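PDB 6NOB: beta-fructofuranosidase from Bifidobacterium adolescentis, which probably hydrolyses beta-fructofuranosidic bonds such as that of sucrose. Local coordinates for residues A[155-160]-A[189-194]; A[176-181]-A[219-224]. All blocks are in the same frame, centred on the assembly; numbering follows the deposited sequence.

How the contacts relate
Both contacts are largely buried, lie in the family 32 N-terminal region and have centres about 9 Å apart; contact 1 reaches the surface at Trp155. Each meets the sheet in which strands 190-202 and 216-227 are neighbours, contact 1 through the first and contact 2 through the second. Their segments alternate along the chain, and Trp160 ties them together, its backbone pairing with Phe177 and Leu178; Gly193 CA lies 3.1 Å from Gln181 OE1. Their chemistry follows their place: in contact 1 two backbones bridge directly, whereas in contact 2 a loop stands off the strand and side chains span the gap, leucines and a phenylalanine at one end, an arginine and a glutamine at the other.

Contact 1. Residues A[155-160]-A[189-194]; sequences WDNMHW and RIVGGA
Asn157 and Gly192 meet through an amide side chain that takes over where the backbone pairing stops. From the Asn157 backbone, CB lies 3.7 Å from Gly192 O. Chi1 (-71°) puts CG beside the backbone N and anti to the carbonyl carbon, 4.0 Å from Gly192 O. OD1 of Asn157 accepts from Gly192 N at 2.9 Å, the donor nitrogen lying nearly along the C=O axis (C=O...N angle 164°). At the other branch, ND2 donates at 3.0 Å to a water that in turn donates to Ile190 O, so both polar atoms of the amide are engaged. Beyond this residue the backbones join through a single bridge, Met158 to Gly193: Met158 N donates to Gly192 O at 2.9 Å, and Ala194 N returns a bond to Met158 O. Gly193 fits closely, since a side chain on it would run into Met158 N. Trp155 adds an apolar touch, CZ3 lying 3.7 Å from Val191 CG2, which sits at the indole edge. The seam thus joins the start of strand 159-165 to strand 190-202 of the next sheet by three N-H...O bonds, one accepted by a side-chain oxygen, consistent with a register set by hydrogen bonds more than by small apolar touches.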
ATOM      1  N   TRP A 155       8.231  10.659  -3.253  1.00 47.08           N
ATOM      2  CA  TRP A 155       7.046  10.677  -4.098  1.00 40.47           C
ATOM      3  C   TRP A 155       7.259  11.614  -5.283  1.00 41.48           C
ATOM      4  O   TRP A 155       7.927  12.645  -5.167  1.00 48.09           O
ATOM      5  CB  TRP A 155       5.822  11.106  -3.286  1.00 35.54           C
ATOM      6  CG  TRP A 155       4.536  11.008  -4.050  1.00 41.69           C
ATOM      7  CD1 TRP A 155       3.650   9.965  -4.044  1.00 46.10           C
ATOM      8  CD2 TRP A 155       3.990  11.992  -4.936  1.00 42.19           C
ATOM      9  NE1 TRP A 155       2.590  10.241  -4.876  1.00 40.37           N
ATOM     10  CE2 TRP A 155       2.776  11.479  -5.435  1.00 42.22           C
ATOM     11  CE3 TRP A 155       4.411  13.259  -5.357  1.00 41.10           C
ATOM     12  CZ2 TRP A 155       1.980  12.187  -6.331  1.00 44.12           C
ATOM     13  CZ3 TRP A 155       3.622  13.957  -6.250  1.00 39.98           C
ATOM     14  CH2 TRP A 155       2.421  13.421  -6.727  1.00 42.72           C
ATOM     15  N   ASP A 156       6.697  11.246  -6.430  1.00 36.71           N
ATOM     16  CA  ASP A 156       6.768  12.065  -7.637  1.00 40.42           C
ATOM     17  C   ASP A 156       5.613  11.659  -8.545  1.00 41.23           C
ATOM     18  O   ASP A 156       4.688  10.958  -8.118  1.00 41.14           O
ATOM     19  CB  ASP A 156       8.130  11.918  -8.324  1.00 41.74           C
ATOM     20  CG  ASP A 156       8.543  13.165  -9.085  1.00 42.53           C
ATOM     21  OD1 ASP A 156       7.660  13.973  -9.443  1.00 42.28           O
ATOM     22  OD2 ASP A 156       9.757  13.331  -9.327  1.00 42.83           O
ATOM     23  N   ASN A 157       5.665  12.100  -9.804  1.00 37.41           N
ATOM     24  CA  ASN A 157       4.606  11.803 -10.762  1.00 28.66           C
ATOM     25  C   ASN A 157       4.352  10.301 -10.828  1.00 39.31           C
ATOM     26  O   ASN A 157       5.278   9.504 -11.007  1.00 39.17           O
ATOM     27  CB  ASN A 157       4.977  12.348 -12.141  1.00 33.22           C
ATOM     28  CG  ASN A 157       4.930  13.867 -12.200  1.00 37.34           C
ATOM     29  OD1 ASN A 157       3.967  14.491 -11.748  1.00 36.53           O
ATOM     30  ND2 ASN A 157       5.974  14.471 -12.762  1.00 29.49           N
ATOM     31  N   MET A 158       3.086   9.924 -10.683  1.00 36.14           N
ATOM     32  CA  MET A 158       2.730   8.576 -10.270  1.00 37.47           C
ATOM     33  C   MET A 158       2.582   7.633 -11.458  1.00 41.95           C
ATOM     34  O   MET A 158       1.879   7.940 -12.427  1.00 38.35           O
ATOM     35  CB  MET A 158       1.440   8.606  -9.451  1.00 32.25           C
ATOM     36  CG  MET A 158       1.687   8.824  -7.969  1.00 35.50           C
ATOM     37  SD  MET A 158       2.527   7.409  -7.228  1.00 41.50           S
ATOM     38  CE  MET A 158       4.198   8.013  -7.026  1.00 27.99           C
ATOM     39  N   HIS A 159       3.258   6.489 -11.368  1.00 37.69           N
ATOM     40  CA  HIS A 159       3.112   5.348 -12.259  1.00 34.07           C
ATOM     41  C   HIS A 159       2.384   4.229 -11.520  1.00 34.51           C
ATOM     42  O   HIS A 159       2.141   4.301 -10.313  1.00 34.57           O
ATOM     43  CB  HIS A 159       4.473   4.830 -12.743  1.00 34.72           C
ATOM     44  CG  HIS A 159       5.358   5.870 -13.358  1.00 37.10           C
ATOM     45  ND1 HIS A 159       5.681   7.051 -12.725  1.00 36.53           N
ATOM     46  CD2 HIS A 159       6.023   5.881 -14.538  1.00 37.63           C
ATOM     47  CE1 HIS A 159       6.489   7.755 -13.498  1.00 40.83           C
ATOM     48  NE2 HIS A 159       6.712   7.067 -14.604  1.00 38.96           N
ATOM     49  N   TRP A 160       2.067   3.167 -12.255  1.00 35.18           N
ATOM     50  CA  TRP A 160       1.567   1.924 -11.676  1.00 35.42           C
ATOM     51  C   TRP A 160       2.618   0.839 -11.883  1.00 38.91           C
ATOM     52  O   TRP A 160       2.911   0.463 -13.023  1.00 42.44           O
ATOM     53  CB  TRP A 160       0.241   1.509 -12.308  1.00 38.03           C
ATOM     54  CG  TRP A 160      -0.969   2.117 -11.674  1.00 38.29           C
ATOM     55  CD1 TRP A 160      -1.105   3.395 -11.216  1.00 32.96           C
ATOM     56  CD2 TRP A 160      -2.223   1.469 -11.436  1.00 32.67           C
ATOM     57  NE1 TRP A 160      -2.368   3.583 -10.710  1.00 33.05           N
ATOM     58  CE2 TRP A 160      -3.073   2.414 -10.833  1.00 31.49           C
ATOM     59  CE3 TRP A 160      -2.708   0.180 -11.675  1.00 34.36           C
ATOM     60  CZ2 TRP A 160      -4.382   2.111 -10.462  1.00 36.12           C
ATOM     61  CZ3 TRP A 160      -4.005  -0.120 -11.305  1.00 33.85           C
ATOM     62  CH2 TRP A 160      -4.828   0.840 -10.707  1.00 35.28           C
ATOM     63  N   ARG A 189       5.318  22.949 -14.527  1.00 41.01           N
ATOM     64  CA  ARG A 189       4.428  23.654 -13.614  1.00 44.08           C
ATOM     65  C   ARG A 189       3.395  22.734 -12.979  1.00 45.37           C
ATOM     66  O   ARG A 189       2.761  23.123 -11.992  1.00 50.62           O
ATOM     67  CB  ARG A 189       3.713  24.791 -14.344  1.00 40.60           C
ATOM     68  CG  ARG A 189       4.633  25.850 -14.943  1.00 40.20           C
ATOM     69  CD  ARG A 189       3.846  26.760 -15.875  1.00 36.99           C
ATOM     70  NE  ARG A 189       3.248  26.001 -16.970  1.00 42.70           N
ATOM     71  CZ  ARG A 189       2.299  26.462 -17.780  1.00 43.99           C
ATOM     72  NH1 ARG A 189       1.822  27.689 -17.624  1.00 44.92           N
ATOM     73  NH2 ARG A 189       1.825  25.690 -18.749  1.00 44.67           N
ATOM     74  N   ILE A 190       3.208  21.530 -13.514  1.00 35.08           N
ATOM     75  CA  ILE A 190       2.144  20.653 -13.056  1.00 37.32           C
ATOM     76  C   ILE A 190       2.745  19.389 -12.452  1.00 39.38           C
ATOM     77  O   ILE A 190       3.898  19.030 -12.706  1.00 37.73           O
ATOM     78  CB  ILE A 190       1.150  20.302 -14.183  1.00 35.40           C
ATOM     79  CG1 ILE A 190       1.893  19.828 -15.432  1.00 37.43           C
ATOM     80  CG2 ILE A 190       0.292  21.509 -14.520  1.00 32.94           C
ATOM     81  CD1 ILE A 190       0.977  19.447 -16.577  1.00 33.12           C
ATOM     82  N   VAL A 191       1.933  18.718 -11.634  1.00 34.20           N
ATOM     83  CA  VAL A 191       2.311  17.479 -10.966  1.00 34.23           C
ATOM     84  C   VAL A 191       1.064  16.608 -10.868  1.00 36.47           C
ATOM     85  O   VAL A 191      -0.060  17.113 -10.786  1.00 34.81           O
ATOM     86  CB  VAL A 191       2.935  17.756  -9.574  1.00 38.31           C
ATOM     87  CG1 VAL A 191       1.903  18.363  -8.627  1.00 26.92           C
ATOM     88  CG2 VAL A 191       3.539  16.487  -8.981  1.00 33.70           C
ATOM     89  N   GLY A 192       1.263  15.291 -10.900  1.00 40.23           N
ATOM     90  CA  GLY A 192       0.157  14.357 -10.785  1.00 36.74           C
ATOM     91  C   GLY A 192       0.505  12.945 -11.212  1.00 41.77           C
ATOM     92  O   GLY A 192       1.510  12.389 -10.760  1.00 41.62           O
ATOM     93  N   GLY A 193      -0.326  12.341 -12.070  1.00 37.79           N
ATOM     94  CA  GLY A 193      -0.033  11.046 -12.643  1.00 37.59           C
ATOM     95  C   GLY A 193      -1.193  10.086 -12.475  1.00 38.11           C
ATOM     96  O   GLY A 193      -2.338  10.490 -12.237  1.00 39.93           O
ATOM     97  N   ALA A 194      -0.891   8.797 -12.607  1.00 35.52           N
ATOM     98  CA  ALA A 194      -1.887   7.736 -12.462  1.00 33.10           C
ATOM     99  C   ALA A 194      -1.992   7.376 -10.985  1.00 30.03           C
ATOM    100  O   ALA A 194      -1.213   6.566 -10.476  1.00 35.72           O
ATOM    101  CB  ALA A 194      -1.508   6.526 -13.308  1.00 29.63           C
TER
HETATM  102  O   HOH W   1       5.830  17.330 -13.533  1.00 31.07           O

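Contact 2. Residues A[176-181]-A[219-224]; sequences VFLEPQ and LYLTRH
The five-bladed beta-propeller of family 32 enzymes supplies the setting: loop 176-181, on the way from strand 172-173 to strand 190-202, packs against strand 216-227 of the following sheet. Its start forms a classic beta bulge, Phe177 and Leu178 both facing Trp160. Here the packing is apolar and tip to tip: Phe177 CE2 meets Leu219 CD1 at 3.5 Å, and Leu178 CD1 meets Leu221 CD2 at 3.9 Å. Arg223 carries the polar half. Its chain bends at chi2 (-76°), which turns CD back toward Gln181. NH1 and NH2 then grip Glu179 O end-on, at 2.8 Å for NH1 and 3.1 Å for NH2, with that oxygen in the guanidinium plane. NH1 also donates to Gln181 OE1 at 2.9 Å, from above the amide carbonyl plane. The two side chains slide past each other in opposite directions, their planes 72° apart, and Gln181 NE2 goes on to donate to His224 O at 3.0 Å. An alanine in place of Arg223 would probably leave Glu179 O and Gln181 OE1 without their guanidinium donors and Glu252, which pairs with NE, without its charge mate. Around the contact, Leu178, Leu219 and Leu221 pack on Trp160 of strand 159-165, Arg223 touches Ala194 of strand 190-202 and Tyr237 of strand 235-243, and the backbones of Leu219 and Leu221 bond to Cys241 and Thr239 of that last strand.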
ATOM      1  N   VAL A 176       6.156  -2.030 -16.018  1.00 39.43           N
ATOM      2  CA  VAL A 176       5.391  -0.879 -15.552  1.00 38.95           C
ATOM      3  C   VAL A 176       4.085  -0.796 -16.326  1.00 39.14           C
ATOM      4  O   VAL A 176       4.062  -0.906 -17.559  1.00 39.63           O
ATOM      5  CB  VAL A 176       6.221   0.406 -15.693  1.00 42.52           C
ATOM      6  CG1 VAL A 176       5.340   1.637 -15.532  1.00 39.29           C
ATOM      7  CG2 VAL A 176       7.345   0.417 -14.670  1.00 45.31           C
ATOM      8  N   PHE A 177       2.984  -0.603 -15.600  1.00 41.31           N
ATOM      9  CA  PHE A 177       1.639  -0.774 -16.136  1.00 36.76           C
ATOM     10  C   PHE A 177       1.013   0.529 -16.623  1.00 35.58           C
ATOM     11  O   PHE A 177       0.580   0.610 -17.776  1.00 41.87           O
ATOM     12  CB  PHE A 177       0.750  -1.424 -15.072  1.00 34.44           C
ATOM     13  CG  PHE A 177      -0.609  -1.796 -15.569  1.00 35.18           C
ATOM     14  CD1 PHE A 177      -0.766  -2.844 -16.463  1.00 32.66           C
ATOM     15  CD2 PHE A 177      -1.730  -1.105 -15.142  1.00 28.99           C
ATOM     16  CE1 PHE A 177      -2.016  -3.192 -16.926  1.00 34.63           C
ATOM     17  CE2 PHE A 177      -2.983  -1.450 -15.600  1.00 32.43           C
ATOM     18  CZ  PHE A 177      -3.128  -2.497 -16.492  1.00 35.13           C
ATOM     19  N   LEU A 178       0.937   1.544 -15.765  1.00 38.81           N
ATOM     20  CA  LEU A 178       0.417   2.853 -16.139  1.00 36.79           C
ATOM     21  C   LEU A 178       1.456   3.919 -15.822  1.00 41.65           C
ATOM     22  O   LEU A 178       2.334   3.726 -14.979  1.00 42.39           O
ATOM     23  CB  LEU A 178      -0.901   3.169 -15.420  1.00 34.28           C
ATOM     24  CG  LEU A 178      -2.142   2.461 -15.967  1.00 32.77           C
ATOM     25  CD1 LEU A 178      -3.244   2.446 -14.923  1.00 40.34           C
ATOM     26  CD2 LEU A 178      -2.617   3.131 -17.247  1.00 27.00           C
ATOM     27  N   GLU A 179       1.345   5.050 -16.506  1.00 42.35           N
ATOM     28  CA  GLU A 179       2.357   6.095 -16.469  1.00 39.35           C
ATOM     29  C   GLU A 179       1.684   7.450 -16.381  1.00 38.63           C
ATOM     30  O   GLU A 179       0.483   7.576 -16.655  1.00 40.91           O
ATOM     31  CB  GLU A 179       3.259   6.010 -17.708  1.00 33.89           C
ATOM     32  CG  GLU A 179       4.054   4.718 -17.766  1.00 29.71           C
ATOM     33  CD  GLU A 179       5.011   4.655 -18.934  1.00 37.60           C
ATOM     34  OE1 GLU A 179       5.169   5.670 -19.641  1.00 43.97           O
ATOM     35  OE2 GLU A 179       5.610   3.580 -19.141  1.00 44.12           O
ATOM     36  N   PRO A 180       2.419   8.495 -15.982  1.00 37.45           N
ATOM     37  CA  PRO A 180       1.819   9.829 -15.885  1.00 33.64           C
ATOM     38  C   PRO A 180       1.335  10.327 -17.236  1.00 34.31           C
ATOM     39  O   PRO A 180       1.806   9.897 -18.291  1.00 35.16           O
ATOM     40  CB  PRO A 180       2.965  10.703 -15.359  1.00 32.72           C
ATOM     41  CG  PRO A 180       3.891   9.759 -14.694  1.00 37.65           C
ATOM     42  CD  PRO A 180       3.809   8.488 -15.486  1.00 39.48           C
ATOM     43  N   GLN A 181       0.374  11.247 -17.186  1.00 30.58           N
ATOM     44  CA  GLN A 181      -0.047  11.944 -18.390  1.00 32.34           C
ATOM     45  C   GLN A 181       1.178  12.521 -19.100  1.00 34.80           C
ATOM     46  O   GLN A 181       2.102  13.005 -18.436  1.00 33.76           O
ATOM     47  CB  GLN A 181      -1.029  13.071 -18.052  1.00 31.72           C
ATOM     48  CG  GLN A 181      -2.320  12.623 -17.381  1.00 28.56           C
ATOM     49  CD  GLN A 181      -2.222  12.643 -15.868  1.00 35.63           C
ATOM     50  OE1 GLN A 181      -1.586  11.779 -15.268  1.00 40.41           O
ATOM     51  NE2 GLN A 181      -2.847  13.639 -15.244  1.00 30.01           N
ATOM     52  N   LEU A 219      -9.783  -1.915 -14.613  1.00 30.96           N
ATOM     53  CA  LEU A 219      -9.281  -1.066 -13.547  1.00 32.06           C
ATOM     54  C   LEU A 219     -10.015   0.261 -13.562  1.00 34.06           C
ATOM     55  O   LEU A 219     -10.338   0.790 -14.629  1.00 35.94           O
ATOM     56  CB  LEU A 219      -7.776  -0.845 -13.692  1.00 28.12           C
ATOM     57  CG  LEU A 219      -7.103  -2.215 -13.673  1.00 39.39           C
ATOM     58  CD1 LEU A 219      -6.255  -2.429 -14.914  1.00 38.11           C
ATOM     59  CD2 LEU A 219      -6.304  -2.407 -12.399  1.00 35.18           C
ATOM     60  N   TYR A 220     -10.305   0.773 -12.369  1.00 34.75           N
ATOM     61  CA  TYR A 220     -10.835   2.117 -12.177  1.00 32.58           C
ATOM     62  C   TYR A 220      -9.846   2.869 -11.301  1.00 35.57           C
ATOM     63  O   TYR A 220      -9.561   2.435 -10.182  1.00 37.76           O
ATOM     64  CB  TYR A 220     -12.219   2.084 -11.521  1.00 25.48           C
ATOM     65  CG  TYR A 220     -13.296   1.436 -12.362  1.00 31.85           C
ATOM     66  CD1 TYR A 220     -14.081   2.199 -13.218  1.00 29.72           C
ATOM     67  CD2 TYR A 220     -13.540   0.068 -12.291  1.00 27.35           C
ATOM     68  CE1 TYR A 220     -15.071   1.621 -13.987  1.00 30.77           C
ATOM     69  CE2 TYR A 220     -14.530  -0.522 -13.059  1.00 32.29           C
ATOM     70  CZ  TYR A 220     -15.293   0.262 -13.904  1.00 36.00           C
ATOM     71  OH  TYR A 220     -16.283  -0.308 -14.672  1.00 33.60           O
ATOM     72  N   LEU A 221      -9.317   3.982 -11.806  1.00 35.76           N
ATOM     73  CA  LEU A 221      -8.254   4.694 -11.110  1.00 32.78           C
ATOM     74  C   LEU A 221      -8.493   6.195 -11.178  1.00 39.63           C
ATOM     75  O   LEU A 221      -9.333   6.686 -11.936  1.00 40.22           O
ATOM     76  CB  LEU A 221      -6.876   4.357 -11.692  1.00 28.20           C
ATOM     77  CG  LEU A 221      -6.612   4.842 -13.119  1.00 28.36           C
ATOM     78  CD1 LEU A 221      -5.204   5.404 -13.241  1.00 26.35           C
ATOM     79  CD2 LEU A 221      -6.828   3.715 -14.115  1.00 28.23           C
ATOM     80  N   THR A 222      -7.727   6.922 -10.370  1.00 39.81           N
ATOM     81  CA  THR A 222      -7.758   8.376 -10.342  1.00 35.64           C
ATOM     82  C   THR A 222      -6.624   8.933 -11.189  1.00 34.94           C
ATOM     83  O   THR A 222      -5.480   8.479 -11.079  1.00 38.31           O
ATOM     84  CB  THR A 222      -7.633   8.903  -8.910  1.00 32.47           C
ATOM     85  OG1 THR A 222      -8.793   8.529  -8.162  1.00 35.43           O
ATOM     86  CG2 THR A 222      -7.492  10.425  -8.904  1.00 24.44           C
ATOM     87  N   ARG A 223      -6.948   9.903 -12.038  1.00 31.99           N
ATOM     88  CA  ARG A 223      -5.950  10.737 -12.692  1.00 32.71           C
ATOM     89  C   ARG A 223      -5.875  12.059 -11.942  1.00 36.34           C
ATOM     90  O   ARG A 223      -6.909  12.660 -11.634  1.00 38.84           O
ATOM     91  CB  ARG A 223      -6.295  10.976 -14.163  1.00 30.45           C
ATOM     92  CG  ARG A 223      -5.953   9.814 -15.080  1.00 30.51           C
ATOM     93  CD  ARG A 223      -4.460   9.752 -15.351  1.00 32.08           C
ATOM     94  NE  ARG A 223      -4.087   8.531 -16.056  1.00 34.11           N
ATOM     95  CZ  ARG A 223      -2.833   8.162 -16.297  1.00 33.32           C
ATOM     96  NH1 ARG A 223      -1.829   8.924 -15.888  1.00 27.25           N
ATOM     97  NH2 ARG A 223      -2.585   7.030 -16.944  1.00 32.78           N
ATOM     98  N   HIS A 224      -4.657  12.496 -11.637  1.00 34.27           N
ATOM     99  CA  HIS A 224      -4.419  13.698 -10.851  1.00 29.17           C
ATOM    100  C   HIS A 224      -3.668  14.712 -11.700  1.00 34.96           C
ATOM    101  O   HIS A 224      -2.669  14.371 -12.344  1.00 32.14           O
ATOM    102  CB  HIS A 224      -3.627  13.368  -9.583  1.00 31.69           C
ATOM    103  CG  HIS A 224      -3.398  14.541  -8.680  1.00 32.05           C
ATOM    104  ND1 HIS A 224      -4.139  14.754  -7.536  1.00 32.58           N
ATOM    105  CD2 HIS A 224      -2.498  15.550  -8.736  1.00 33.55           C
ATOM    106  CE1 HIS A 224      -3.711  15.849  -6.934  1.00 31.29           C
ATOM    107  NE2 HIS A 224      -2.716  16.352  -7.643  1.00 29.99           N
TER
HETATM  108  O   HOH W   2      -0.596   5.426 -18.780  1.00 28.61           O